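Local coordinates for folylpolyglutamate synthase protein FOLC (Mycobacterium tuberculosis, PDB 2VOS) that probably adds L-glutamate to dihydropteroate and, one after another, to tetrahydrofolate, using ATP and magnesium and releasing ADP and phosphate, at residues A79-A84 with A331-P336; P196-H201 with N355-S360; S261-L266 with A302-A307; A393-F398 with E423-D428; T404-P409 with T469-T474. One frame throughout, in Å; residues are numbered along the deposited sequence.

Contact 1: A79-A84 with A331-P336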
# COMPACT_ATOMS: atom_id res chain seq x y z
N ALA A 79 -0.67 1.21 -7.10
CA ALA A 79 0.62 0.95 -7.77
C ALA A 79 0.50 -0.37 -8.51
O ALA A 79 0.94 -0.49 -9.64
CB ALA A 79 1.76 0.86 -6.77
N ARG A 80 -0.04 -1.39 -7.84
CA ARG A 80 -0.15 -2.72 -8.50
C ARG A 80 -1.15 -2.76 -9.67
O ARG A 80 -0.92 -3.53 -10.61
CB ARG A 80 -0.53 -3.79 -7.50
CG ARG A 80 0.61 -3.92 -6.39
CD ARG A 80 0.18 -4.98 -5.35
NE ARG A 80 0.17 -6.36 -5.88
CZ ARG A 80 1.20 -7.21 -5.85
NH1 ARG A 80 2.38 -6.86 -5.32
NH2 ARG A 80 1.08 -8.43 -6.35
N MSE A 81 -2.22 -1.96 -9.60
CA MSE A 81 -3.17 -1.79 -10.69
C MSE A 81 -2.53 -1.09 -11.91
O MSE A 81 -2.66 -1.57 -13.02
CB MSE A 81 -4.38 -0.99 -10.24
CG MSE A 81 -5.30 -1.87 -9.37
SE MSE A 81 -6.54 -0.66 -8.47
CE MSE A 81 -7.60 -1.93 -7.51
N VAL A 82 -1.84 0.01 -11.67
CA VAL A 82 -1.03 0.66 -12.72
C VAL A 82 -0.08 -0.32 -13.38
O VAL A 82 -0.01 -0.38 -14.59
CB VAL A 82 -0.24 1.87 -12.12
CG1 VAL A 82 0.83 2.41 -13.08
CG2 VAL A 82 -1.21 2.98 -11.64
N ASP A 83 0.68 -1.09 -12.59
CA ASP A 83 1.58 -2.10 -13.13
C ASP A 83 0.80 -3.10 -14.02
O ASP A 83 1.17 -3.41 -15.19
CB ASP A 83 2.26 -2.83 -11.94
CG ASP A 83 3.43 -3.70 -12.37
OD1 ASP A 83 3.52 -4.00 -13.59
OD2 ASP A 83 4.24 -4.11 -11.49
N ALA A 84 -0.28 -3.63 -13.48
CA ALA A 84 -1.07 -4.58 -14.26
C ALA A 84 -1.54 -3.99 -15.62
O ALA A 84 -1.48 -4.68 -16.65
CB ALA A 84 -2.31 -5.05 -13.44
N ALA A 331 -8.25 -7.70 -14.66
CA ALA A 331 -8.48 -9.06 -14.31
C ALA A 331 -7.25 -9.70 -13.74
O ALA A 331 -7.35 -10.68 -12.98
CB ALA A 331 -8.98 -9.87 -15.50
N ALA A 332 -6.08 -9.19 -14.10
CA ALA A 332 -4.87 -9.82 -13.58
C ALA A 332 -4.38 -9.18 -12.26
O ALA A 332 -3.38 -9.63 -11.71
CB ALA A 332 -3.75 -9.70 -14.61
N VAL A 333 -5.08 -8.16 -11.74
CA VAL A 333 -4.60 -7.46 -10.53
C VAL A 333 -4.58 -8.39 -9.35
O VAL A 333 -5.57 -9.10 -9.13
CB VAL A 333 -5.60 -6.31 -10.16
CG1 VAL A 333 -5.33 -5.76 -8.74
CG2 VAL A 333 -5.49 -5.21 -11.21
N THR A 334 -3.52 -8.32 -8.52
CA THR A 334 -3.57 -8.91 -7.15
C THR A 334 -3.23 -7.79 -6.18
O THR A 334 -2.60 -6.77 -6.57
CB THR A 334 -2.61 -10.08 -6.94
OG1 THR A 334 -1.29 -9.60 -7.25
CG2 THR A 334 -2.94 -11.24 -7.88
N SER A 335 -3.71 -7.90 -4.94
CA SER A 335 -3.20 -6.97 -3.90
C SER A 335 -3.10 -7.79 -2.59
O SER A 335 -4.01 -7.82 -1.79
CB SER A 335 -4.12 -5.76 -3.75
OG SER A 335 -3.47 -4.75 -2.95
N PRO A 336 -1.99 -8.51 -2.43
CA PRO A 336 -1.81 -9.42 -1.33
C PRO A 336 -2.00 -8.66 -0.02
O PRO A 336 -1.64 -7.50 0.10
CB PRO A 336 -0.39 -9.89 -1.44
CG PRO A 336 0.14 -9.39 -2.86
CD PRO A 336 -0.83 -8.41 -3.36

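Contact 2: P196-H201 with N355-S360. With MG (magnesium ion), chain C; CO (cobalt (II) ion), chain F; ADP (adenosine-5'-diphosphate), chain B.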
# COMPACT_ATOMS: atom_id res chain seq x y z
N PRO A 196 -6.59 8.87 -1.85
CA PRO A 196 -7.28 9.58 -0.75
C PRO A 196 -6.40 9.83 0.44
O PRO A 196 -5.71 8.94 0.90
CB PRO A 196 -8.43 8.63 -0.37
CG PRO A 196 -8.77 7.96 -1.82
CD PRO A 196 -7.32 7.66 -2.27
N ILE A 197 -6.51 11.03 0.98
CA ILE A 197 -5.72 11.45 2.14
C ILE A 197 -6.58 11.50 3.42
O ILE A 197 -7.71 12.01 3.40
CB ILE A 197 -5.06 12.81 1.82
CG1 ILE A 197 -4.03 12.63 0.69
CG2 ILE A 197 -4.45 13.41 3.07
CD1 ILE A 197 -3.61 13.95 0.04
N SER A 198 -6.05 11.01 4.54
CA SER A 198 -6.73 11.08 5.85
C SER A 198 -5.65 10.89 6.88
O SER A 198 -4.49 11.08 6.57
CB SER A 198 -7.83 10.03 5.99
OG SER A 198 -7.25 8.75 5.86
N ILE A 199 -5.99 10.51 8.10
CA ILE A 199 -4.97 10.36 9.15
C ILE A 199 -4.47 8.92 9.14
O ILE A 199 -5.22 7.96 8.91
CB ILE A 199 -5.55 10.64 10.51
CG1 ILE A 199 -5.94 12.14 10.66
CG2 ILE A 199 -4.55 10.24 11.64
CD1 ILE A 199 -4.82 13.13 10.31
N ASP A 200 -3.19 8.75 9.39
CA ASP A 200 -2.66 7.41 9.57
C ASP A 200 -1.66 7.45 10.67
O ASP A 200 -1.90 6.94 11.73
CB ASP A 200 -2.04 6.93 8.27
CG ASP A 200 -1.21 5.67 8.44
OD1 ASP A 200 -1.26 4.99 9.44
OD2 ASP A 200 -0.44 5.38 7.57
N HIS A 201 -0.51 8.05 10.41
CA HIS A 201 0.51 8.28 11.43
C HIS A 201 0.09 9.38 12.40
O HIS A 201 -0.23 10.47 11.99
CB HIS A 201 1.85 8.66 10.77
CG HIS A 201 2.94 8.85 11.76
ND1 HIS A 201 3.58 7.78 12.36
CD2 HIS A 201 3.43 9.97 12.35
CE1 HIS A 201 4.43 8.24 13.27
NE2 HIS A 201 4.34 9.56 13.29
N ASN A 355 -5.41 2.20 9.78
CA ASN A 355 -5.87 3.54 10.11
C ASN A 355 -7.41 3.54 10.03
O ASN A 355 -8.02 2.58 9.57
CB ASN A 355 -5.24 4.62 9.19
CG ASN A 355 -5.81 4.57 7.72
OD1 ASN A 355 -6.33 3.56 7.31
ND2 ASN A 355 -5.74 5.67 6.99
N PRO A 356 -8.05 4.63 10.50
CA PRO A 356 -9.52 4.60 10.57
C PRO A 356 -10.16 4.46 9.19
O PRO A 356 -11.05 3.64 9.05
CB PRO A 356 -9.88 5.96 11.18
CG PRO A 356 -8.71 6.20 12.13
CD PRO A 356 -7.49 5.73 11.29
N ALA A 357 -9.72 5.24 8.20
CA ALA A 357 -10.25 5.08 6.84
C ALA A 357 -10.14 3.62 6.30
O ALA A 357 -11.11 3.12 5.74
CB ALA A 357 -9.61 6.04 5.86
N GLY A 358 -8.97 2.96 6.45
CA GLY A 358 -8.83 1.60 6.00
C GLY A 358 -9.69 0.62 6.82
O GLY A 358 -10.27 -0.33 6.26
N ALA A 359 -9.79 0.80 8.14
CA ALA A 359 -10.58 -0.13 9.00
C ALA A 359 -12.09 0.02 8.67
O ALA A 359 -12.86 -0.94 8.71
CB ALA A 359 -10.36 0.19 10.52
N SER A 360 -12.49 1.27 8.42
CA SER A 360 -13.82 1.53 7.93
C SER A 360 -14.10 0.86 6.55
O SER A 360 -15.18 0.27 6.35
CB SER A 360 -14.10 3.04 7.94
OG SER A 360 -15.27 3.28 7.22
MG MG C . -0.47 3.73 6.05
CO CO F . 5.82 11.15 14.20
PB ADP B . -1.18 2.19 1.18
O1B ADP B . -0.12 1.66 0.25
O2B ADP B . -0.87 1.95 2.63
O3B ADP B . -1.67 3.58 0.89
PA ADP B . -2.81 -0.17 0.45
O1A ADP B . -1.66 -1.03 0.96
O2A ADP B . -3.51 -0.37 -0.89
O3A ADP B . -2.55 1.40 0.83
O5' ADP B . -3.98 -0.50 1.52
C5' ADP B . -3.80 -0.58 2.94
C4' ADP B . -5.21 -0.83 3.53
O4' ADP B . -6.04 0.33 3.28
C3' ADP B . -6.00 -1.93 2.82
O3' ADP B . -5.93 -3.15 3.54
C2' ADP B . -7.45 -1.56 2.83
O2' ADP B . -7.95 -1.84 4.19
C1' ADP B . -7.37 -0.06 2.85
N9 ADP B . -7.53 0.64 1.55
C8 ADP B . -6.88 0.49 0.35
N7 ADP B . -7.34 1.41 -0.55
C5 ADP B . -8.21 2.22 0.13
C6 ADP B . -9.02 3.40 -0.18
N6 ADP B . -9.01 3.95 -1.42
N1 ADP B . -9.80 3.87 0.80
C2 ADP B . -9.91 3.34 2.05
N3 ADP B . -9.17 2.27 2.43
C4 ADP B . -8.35 1.70 1.49
O HOH W 1 -8.07 7.57 8.32
O HOH W 2 1.23 3.70 6.94
O HOH W 3 -2.29 3.26 4.62
O HOH W 4 5.89 12.33 12.46
O HOH W 5 5.40 10.08 15.54

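Contact 3: S261-L266 with A302-A307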
# COMPACT_ATOMS: atom_id res chain seq x y z
N SER A 261 -14.75 14.32 -11.59
CA SER A 261 -14.85 15.41 -12.58
C SER A 261 -14.35 14.96 -13.96
O SER A 261 -15.04 15.13 -14.96
CB SER A 261 -14.04 16.63 -12.18
OG SER A 261 -14.60 17.31 -11.09
N GLU A 262 -13.12 14.43 -14.01
CA GLU A 262 -12.51 14.03 -15.27
C GLU A 262 -12.65 12.54 -15.46
O GLU A 262 -12.52 12.07 -16.57
CB GLU A 262 -11.02 14.42 -15.32
CG GLU A 262 -10.73 15.92 -15.62
CD GLU A 262 -11.18 16.85 -14.50
OE1 GLU A 262 -10.73 16.66 -13.36
OE2 GLU A 262 -12.01 17.77 -14.75
N PHE A 263 -12.91 11.79 -14.40
CA PHE A 263 -13.11 10.32 -14.46
C PHE A 263 -13.93 9.87 -13.25
O PHE A 263 -14.02 10.60 -12.24
CB PHE A 263 -11.76 9.57 -14.51
CG PHE A 263 -10.86 9.86 -13.34
CD1 PHE A 263 -9.98 10.97 -13.36
CD2 PHE A 263 -10.85 9.03 -12.25
CE1 PHE A 263 -9.11 11.23 -12.26
CE2 PHE A 263 -9.99 9.31 -11.11
CZ PHE A 263 -9.15 10.39 -11.13
N ALA A 264 -14.53 8.67 -13.30
CA ALA A 264 -15.43 8.24 -12.20
C ALA A 264 -15.78 6.78 -12.32
O ALA A 264 -15.76 6.21 -13.42
CB ALA A 264 -16.75 9.06 -12.23
N VAL A 265 -16.13 6.16 -11.20
CA VAL A 265 -16.81 4.87 -11.26
C VAL A 265 -18.26 5.15 -11.62
O VAL A 265 -18.96 5.84 -10.88
CB VAL A 265 -16.82 4.24 -9.92
CG1 VAL A 265 -17.54 2.92 -10.02
CG2 VAL A 265 -15.36 4.03 -9.45
N LEU A 266 -18.73 4.64 -12.75
CA LEU A 266 -20.11 4.85 -13.16
C LEU A 266 -21.04 3.81 -12.52
O LEU A 266 -22.11 4.17 -12.02
CB LEU A 266 -20.23 4.83 -14.70
CG LEU A 266 -19.50 5.96 -15.42
CD1 LEU A 266 -19.74 5.92 -16.92
CD2 LEU A 266 -19.91 7.34 -14.89
N ALA A 302 -9.22 1.44 -8.63
CA ALA A 302 -9.20 1.09 -10.06
C ALA A 302 -9.35 2.25 -11.00
O ALA A 302 -8.58 2.42 -11.94
CB ALA A 302 -10.26 0.03 -10.36
N VAL A 303 -10.35 3.10 -10.80
CA VAL A 303 -10.53 4.15 -11.80
C VAL A 303 -9.38 5.17 -11.67
O VAL A 303 -8.98 5.79 -12.65
CB VAL A 303 -11.89 4.89 -11.64
CG1 VAL A 303 -11.89 5.75 -10.37
CG2 VAL A 303 -12.20 5.71 -12.87
N LEU A 304 -8.84 5.32 -10.47
CA LEU A 304 -7.70 6.21 -10.32
C LEU A 304 -6.48 5.68 -11.10
O LEU A 304 -5.75 6.45 -11.73
CB LEU A 304 -7.34 6.32 -8.82
CG LEU A 304 -6.23 7.30 -8.49
CD1 LEU A 304 -6.62 8.73 -8.99
CD2 LEU A 304 -6.06 7.34 -6.90
N ALA A 305 -6.22 4.36 -10.98
CA ALA A 305 -5.14 3.69 -11.71
C ALA A 305 -5.36 3.81 -13.24
O ALA A 305 -4.41 4.04 -14.04
CB ALA A 305 -5.06 2.23 -11.31
N LEU A 306 -6.60 3.61 -13.67
CA LEU A 306 -6.91 3.73 -15.09
C LEU A 306 -6.59 5.16 -15.60
O LEU A 306 -5.85 5.32 -16.57
CB LEU A 306 -8.37 3.36 -15.34
CG LEU A 306 -8.95 3.72 -16.73
CD1 LEU A 306 -8.25 2.80 -17.74
CD2 LEU A 306 -10.49 3.49 -16.78
N ALA A 307 -7.12 6.18 -14.95
CA ALA A 307 -6.87 7.56 -15.35
C ALA A 307 -5.36 7.85 -15.36
O ALA A 307 -4.84 8.47 -16.30
CB ALA A 307 -7.62 8.53 -14.40

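Contact 4: A393-F398 with E423-D428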
# COMPACT_ATOMS: atom_id res chain seq x y z
N ALA A 393 -14.16 1.58 14.13
CA ALA A 393 -14.62 1.23 12.80
C ALA A 393 -14.93 -0.25 12.72
O ALA A 393 -15.80 -0.68 11.93
CB ALA A 393 -13.55 1.59 11.72
N LEU A 394 -14.25 -1.06 13.53
CA LEU A 394 -14.40 -2.53 13.41
C LEU A 394 -15.42 -3.09 14.38
O LEU A 394 -15.93 -4.21 14.18
CB LEU A 394 -13.05 -3.23 13.61
CG LEU A 394 -12.06 -2.81 12.51
CD1 LEU A 394 -10.61 -3.33 12.75
CD2 LEU A 394 -12.60 -3.26 11.17
N GLU A 395 -15.72 -2.33 15.44
CA GLU A 395 -16.65 -2.86 16.47
C GLU A 395 -18.01 -3.27 15.92
O GLU A 395 -18.57 -4.25 16.38
CB GLU A 395 -16.83 -1.88 17.62
CG GLU A 395 -17.67 -2.47 18.75
CD GLU A 395 -19.17 -2.26 18.55
OE1 GLU A 395 -19.50 -1.42 17.71
OE2 GLU A 395 -19.99 -2.93 19.22
N PRO A 396 -18.56 -2.51 14.96
CA PRO A 396 -19.84 -2.93 14.40
C PRO A 396 -19.81 -4.26 13.60
O PRO A 396 -20.87 -4.81 13.31
CB PRO A 396 -20.21 -1.77 13.46
CG PRO A 396 -19.45 -0.56 14.03
CD PRO A 396 -18.13 -1.20 14.42
N VAL A 397 -18.64 -4.81 13.28
CA VAL A 397 -18.69 -6.03 12.48
C VAL A 397 -18.03 -7.23 13.13
O VAL A 397 -18.25 -8.37 12.69
CB VAL A 397 -18.07 -5.82 11.04
CG1 VAL A 397 -18.99 -4.97 10.19
CG2 VAL A 397 -16.64 -5.19 11.14
N PHE A 398 -17.14 -7.00 14.08
CA PHE A 398 -16.46 -8.11 14.77
C PHE A 398 -17.30 -8.43 16.03
O PHE A 398 -17.39 -7.60 16.99
CB PHE A 398 -15.01 -7.75 15.21
CG PHE A 398 -14.01 -7.59 14.05
CD1 PHE A 398 -14.32 -8.00 12.78
CD2 PHE A 398 -12.71 -7.09 14.30
CE1 PHE A 398 -13.41 -7.88 11.75
CE2 PHE A 398 -11.77 -6.95 13.27
CZ PHE A 398 -12.11 -7.36 11.99
N GLU A 423 -12.42 -0.70 25.79
CA GLU A 423 -13.14 0.58 25.84
C GLU A 423 -14.18 0.70 24.73
O GLU A 423 -15.18 1.39 24.91
CB GLU A 423 -12.19 1.81 25.77
CG GLU A 423 -11.24 2.03 26.99
CD GLU A 423 -11.91 2.74 28.19
OE1 GLU A 423 -13.11 3.14 28.05
OE2 GLU A 423 -11.25 2.90 29.27
N ARG A 424 -13.94 0.05 23.58
CA ARG A 424 -14.91 0.03 22.48
C ARG A 424 -15.80 -1.23 22.41
O ARG A 424 -16.97 -1.13 22.09
CB ARG A 424 -14.19 0.20 21.13
CG ARG A 424 -13.52 1.53 21.01
CD ARG A 424 -14.54 2.50 20.47
NE ARG A 424 -13.99 3.85 20.44
CZ ARG A 424 -14.71 4.92 20.16
NH1 ARG A 424 -16.01 4.78 19.88
NH2 ARG A 424 -14.16 6.13 20.19
N PHE A 425 -15.26 -2.40 22.70
CA PHE A 425 -16.03 -3.62 22.58
C PHE A 425 -16.77 -4.05 23.85
O PHE A 425 -17.76 -4.79 23.77
CB PHE A 425 -15.11 -4.77 22.14
CG PHE A 425 -14.74 -4.73 20.69
CD1 PHE A 425 -13.85 -3.78 20.21
CD2 PHE A 425 -15.25 -5.68 19.80
CE1 PHE A 425 -13.48 -3.75 18.86
CE2 PHE A 425 -14.89 -5.67 18.45
CZ PHE A 425 -14.01 -4.72 17.98
N GLY A 426 -16.28 -3.58 25.01
CA GLY A 426 -16.67 -4.14 26.30
C GLY A 426 -15.75 -5.33 26.51
O GLY A 426 -15.45 -6.05 25.56
N PRO A 427 -15.25 -5.51 27.73
CA PRO A 427 -14.37 -6.62 28.08
C PRO A 427 -14.88 -8.03 27.74
O PRO A 427 -14.06 -8.91 27.46
CB PRO A 427 -14.17 -6.44 29.59
CG PRO A 427 -15.37 -5.66 30.03
CD PRO A 427 -15.54 -4.68 28.91
N ASP A 428 -16.20 -8.26 27.72
CA ASP A 428 -16.76 -9.57 27.30
C ASP A 428 -16.49 -9.98 25.85
O ASP A 428 -16.56 -11.15 25.54
CB ASP A 428 -18.26 -9.64 27.59
CG ASP A 428 -18.55 -9.57 29.09
OD1 ASP A 428 -18.86 -10.62 29.72
OD2 ASP A 428 -18.45 -8.45 29.66

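Contact 5: T404-P409 with T469-T474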
# COMPACT_ATOMS: atom_id res chain seq x y z
N THR A 404 -3.39 -9.22 20.10
CA THR A 404 -2.12 -9.88 20.24
C THR A 404 -1.00 -8.92 19.82
O THR A 404 -1.20 -7.70 19.78
CB THR A 404 -2.12 -11.26 19.46
OG1 THR A 404 -0.92 -11.97 19.74
CG2 THR A 404 -2.23 -11.07 17.96
N HIS A 405 0.18 -9.47 19.56
CA HIS A 405 1.40 -8.70 19.24
C HIS A 405 1.94 -9.36 17.98
O HIS A 405 2.15 -10.57 17.99
CB HIS A 405 2.42 -8.88 20.37
CG HIS A 405 3.63 -8.01 20.26
ND1 HIS A 405 4.56 -8.16 19.25
CD2 HIS A 405 4.07 -6.99 21.04
CE1 HIS A 405 5.52 -7.25 19.40
NE2 HIS A 405 5.25 -6.54 20.49
N ASN A 406 2.18 -8.59 16.92
CA ASN A 406 2.55 -9.19 15.64
C ASN A 406 4.06 -9.40 15.48
O ASN A 406 4.53 -9.75 14.38
CB ASN A 406 2.07 -8.32 14.50
CG ASN A 406 2.66 -6.88 14.56
OD1 ASN A 406 3.68 -6.62 15.21
ND2 ASN A 406 1.99 -5.95 13.87
N GLY A 407 4.81 -9.16 16.57
CA GLY A 407 6.24 -9.34 16.52
C GLY A 407 7.04 -8.10 16.13
O GLY A 407 8.26 -8.11 16.18
N SER A 408 6.40 -7.00 15.74
CA SER A 408 7.19 -5.81 15.43
C SER A 408 7.55 -5.12 16.73
O SER A 408 6.75 -5.09 17.66
CB SER A 408 6.38 -4.85 14.55
OG SER A 408 6.89 -3.55 14.70
N PRO A 409 8.76 -4.55 16.80
CA PRO A 409 9.18 -3.76 17.97
C PRO A 409 8.29 -2.53 18.21
O PRO A 409 8.26 -1.99 19.31
CB PRO A 409 10.60 -3.31 17.61
CG PRO A 409 10.68 -3.43 16.10
CD PRO A 409 9.84 -4.66 15.81
N THR A 469 -6.02 -8.40 11.11
CA THR A 469 -5.81 -7.05 10.59
C THR A 469 -5.12 -6.15 11.64
O THR A 469 -4.72 -6.63 12.74
CB THR A 469 -7.19 -6.46 10.16
OG1 THR A 469 -7.01 -5.25 9.46
CG2 THR A 469 -8.13 -6.17 11.42
N GLY A 470 -4.94 -4.87 11.31
CA GLY A 470 -4.48 -3.90 12.32
C GLY A 470 -3.15 -3.29 11.93
O GLY A 470 -2.78 -2.18 12.39
N SER A 471 -2.43 -4.00 11.05
CA SER A 471 -1.11 -3.58 10.63
C SER A 471 -0.72 -4.34 9.37
O SER A 471 -1.16 -5.47 9.13
CB SER A 471 -0.13 -3.86 11.78
OG SER A 471 1.21 -3.63 11.40
N VAL A 472 0.16 -3.74 8.58
CA VAL A 472 0.83 -4.48 7.51
C VAL A 472 1.57 -5.71 8.03
O VAL A 472 1.53 -6.80 7.45
CB VAL A 472 1.86 -3.55 6.77
CG1 VAL A 472 2.58 -4.35 5.69
CG2 VAL A 472 1.10 -2.38 6.15
N VAL A 473 2.21 -5.54 9.19
CA VAL A 473 3.02 -6.60 9.76
C VAL A 473 2.13 -7.79 10.23
O VAL A 473 2.52 -8.98 10.10
CB VAL A 473 3.83 -6.05 10.96
CG1 VAL A 473 4.60 -7.19 11.65
CG2 VAL A 473 4.81 -4.94 10.49
N THR A 474 0.95 -7.47 10.72
CA THR A 474 0.00 -8.47 11.21
C THR A 474 -0.47 -9.29 10.00
O THR A 474 -0.47 -10.53 10.00
CB THR A 474 -1.26 -7.81 11.86
OG1 THR A 474 -0.89 -6.88 12.90
CG2 THR A 474 -2.21 -8.91 12.51

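Contact 1: A79-A84 with A331-P336
The guanidinium of Arg80 lies against the loop 331-336 with two of its nitrogens turned to Thr334 and one of its faces turned to Pro336. CG stands anti to the carbonyl carbon (chi1 -62°), the chain runs straight through chi2 and then bends at chi3 (69°), which brings the flat group alongside the loop backbone. NE gives its hydrogen to Thr334 O at 2.9 Å; the oxygen sits in the guanidinium plane, whereas the donor stands above the plane of that carbonyl. NH2 makes a second, straighter bond to Thr334 OG1, 2.8 Å long, though the place of that hydroxyl is less certain; one residue thus receives both arms. Pro336 comes up tip to tip, its CD over one face near the rim, 3.4 Å from Arg80 CZ. NH2 is also held by Gln487 O, at the C-terminus of the chain, which further fixes the rotation of the group. On the next residue and one turn further along the helix, an apolar contact forms: Val333 CG2 touches both CG of selenomethionine Met81, 3.8 Å away, and Ala84 CB at 3.9 Å. Ser335 OG hydrogen-bonds Ser77 OG, in the ADP-binding part of helix 75-88. That helix thus carries the loop between helix 323-331 and strand 340-343 on one flank, meets helix 296-312 through Met81 and Val82, and turns Ala79 and Val82 to strands 66-70 and 170-174.

Contact 2: P196-H201 with N355-S360
Asn355 carries this contact in a folded conformation, its CG set between the backbone N and the carbonyl carbon (chi1 72°). The amide is thereby turned so that its two ends serve different segments. ND2 donates to Ile199 O, 3.0 Å away and close to the amide plane, and also to Asn73 OD1; OD1 accepts from Gly358 N at 2.8 Å, which makes Asn355 the N-cap of helix 356-368. Ser198 has its OG in the same crowded position (chi1 60°), where it meets Ala357 CB at 3.6 Å and shares a hydrogen bond with a water, and that water donates to Ile199 O and accepts from Ala357 N. Asp200 crosses Asn355 at about a right angle. Its CG is anti to the backbone N (chi1 168°), which sends OD2 to the magnesium ion at 2.2 Å, while OD1 is paired with Lys385. His201, its CG likewise anti to the backbone N, binds a separate cobalt ion through NE2 at 2.4 Å, with Asp203 as a further ligand. His354 and two waters are also bound to the magnesium, and one of these waters donates to ADP O2B. The arrangement is the interdomain cleft of a Mur ligase-type enzyme, where the P-loop central domain and the glutamate ligase domain face each other across nucleotide and metal.

Contact 3: S261-L266 with A302-A307
Phe263 crosses from just before strand 264-271 to helix 296-312 and meets three residues spaced along one side of that helix. From CB, which points toward the helix, the chain turns to put CG between the backbone N and the carbonyl carbon (chi1 58°), so the ring stands out from the strand. CG, CD1 and CE1 lie beneath Ala307: its CB is 3.6 Å from CD1 and equally far from the ring centroid, 13° off the ring normal, a CH-pi contact over the centre of one face. On the other edge, CD2 meets the branches of Val303, with CG2 at 3.6 Å. CE2 runs on over the helix backbone, 3.9 Å from Leu304 CA. At the tip, CZ touches Leu304 CD1 at 3.7 Å; that leucine leaves the helix heading away, and only its branched end bends back to the ring. Val303 also serves the strand beyond the phenylalanine. Its CG1, in the crowded position between backbone N and carbonyl carbon (chi1 70°), packs on Val265 CG2 at 4.0 Å, and CG2 lies by Ala264 O, so its two methyls bridge three successive residues, 263 to 265. Val233 of strand 231-234 adds to the same apolar cluster by touching Phe263, Leu304 and Ala307, while Leu279 joins from the neighbouring strand 274-281. This is core packing of a helix against the first strand of the small antiparallel sheet, at its junction with the larger mixed sheet of the P-loop-type Mur ligase central domain.

Contact 4: A393-F398 with E423-D428
Phe425 lays its ring beneath Glu395, whose aliphatic part overlaps one face. CG of Glu395 stands 4.0 Å from the ring centroid and only 5° off the ring normal, a CH-pi contact over the centre, while CB sits farther along the same face, above CE1 and CZ. The glutamate gets there with CG anti to the backbone N (chi1 -174°) and a bend at chi2, and the two side chains slide past each other in opposite directions. Its carboxylate is turned steeply to the ring, 74° between planes, and OE2 forms a salt bridge with Arg429, so the charged end is paired while the methylenes cover the aromatic. The ring tip touches the backbone of the other segment: CZ lies 3.6 Å from Glu395 CA. At the edge, CE2 meets Phe398 O at 3.5 Å and, in the ring plane, Phe398 CB at 3.9 Å. That carbonyl oxygen accepts a hydrogen bond from Arg429. The backbone of 393-398 is held in a turn, Leu394 O accepting from both Val397 N and Phe398 N. Gly426, with positive phi, takes the chain out of the helix just after the phenylalanine. The contact joins the C-terminal ends of helices 387-394 and 414-425, two helices of the alpha/beta glutamate ligase domain, where each is followed by a strand of the mixed sheet.

Contact 5: T404-P409 with T469-T474
The loop 404-409 comes nearest the first turn of helix 472-481 at Asn406 and Thr474, whose CA atoms are 5.2 Å apart, and just beyond it Gly407 turns the chain with positive phi. Asn406 does most of the work. Its CG lies between the backbone N and the carbonyl carbon (chi1 59°), so the amide is folded over its own loop while still facing the helix. OD1 accepts from Ser408 N at 2.8 Å, nearly straight and in the carbonyl plane, which closes an Asx turn. ND2, at the other end of the amide, donates to Thr474 OG1 at 3.2 Å, with the oxygen close to the amide plane; the same hydroxyl is bound to Ser380 O. With both ends held, the rotation of the amide is fixed. Val473 crosses it at about a right angle, its CG1 3.5 Å from Asn406 CG and its CB 3.4 Å from ND2. The same CG1, anti to the backbone N, also reaches Ser408 CB at 4.1 Å. Ser471 is the N-cap of the helix: OG is anti to the backbone N (chi1 173°) and accepts from Val473 N at 3.1 Å. His405 points away from the helix, yet its ND1 takes the hydrogen of Gly407 N at 2.9 Å, which adds a second bond within the turn. Here the connections leaving two parallel strands, 400-403 and 464-469, meet at the C-terminal edge of the sheet in the alpha/beta glutamate ligase domain, an Asx turn set against a capped helix N-terminus.

How the contacts relate
Contacts 1 and 3 share the central, P-loop side of the molecule, with centres about 15 Å apart; they touch where Met81 and Val82 of helix 75-88 pack on Ala302 and Ala305 of helix 296-312. Contacts 4 and 5 lie in the C-terminal alpha/beta domain, with centres about 19 Å apart, and meet through Thr469 against Leu394 and Phe398. Contact 2 spans both parts at the nucleotide and touches contact 4, where Ala359 and Ser360 of helix 356-368 meet Ala393 and Leu394. Along the chain contact 3 is nested within both 1 and 2, which cross each other, while 4 and 5 cross later. The ADP and magnesium site lies where contact 2 brings the two domains together.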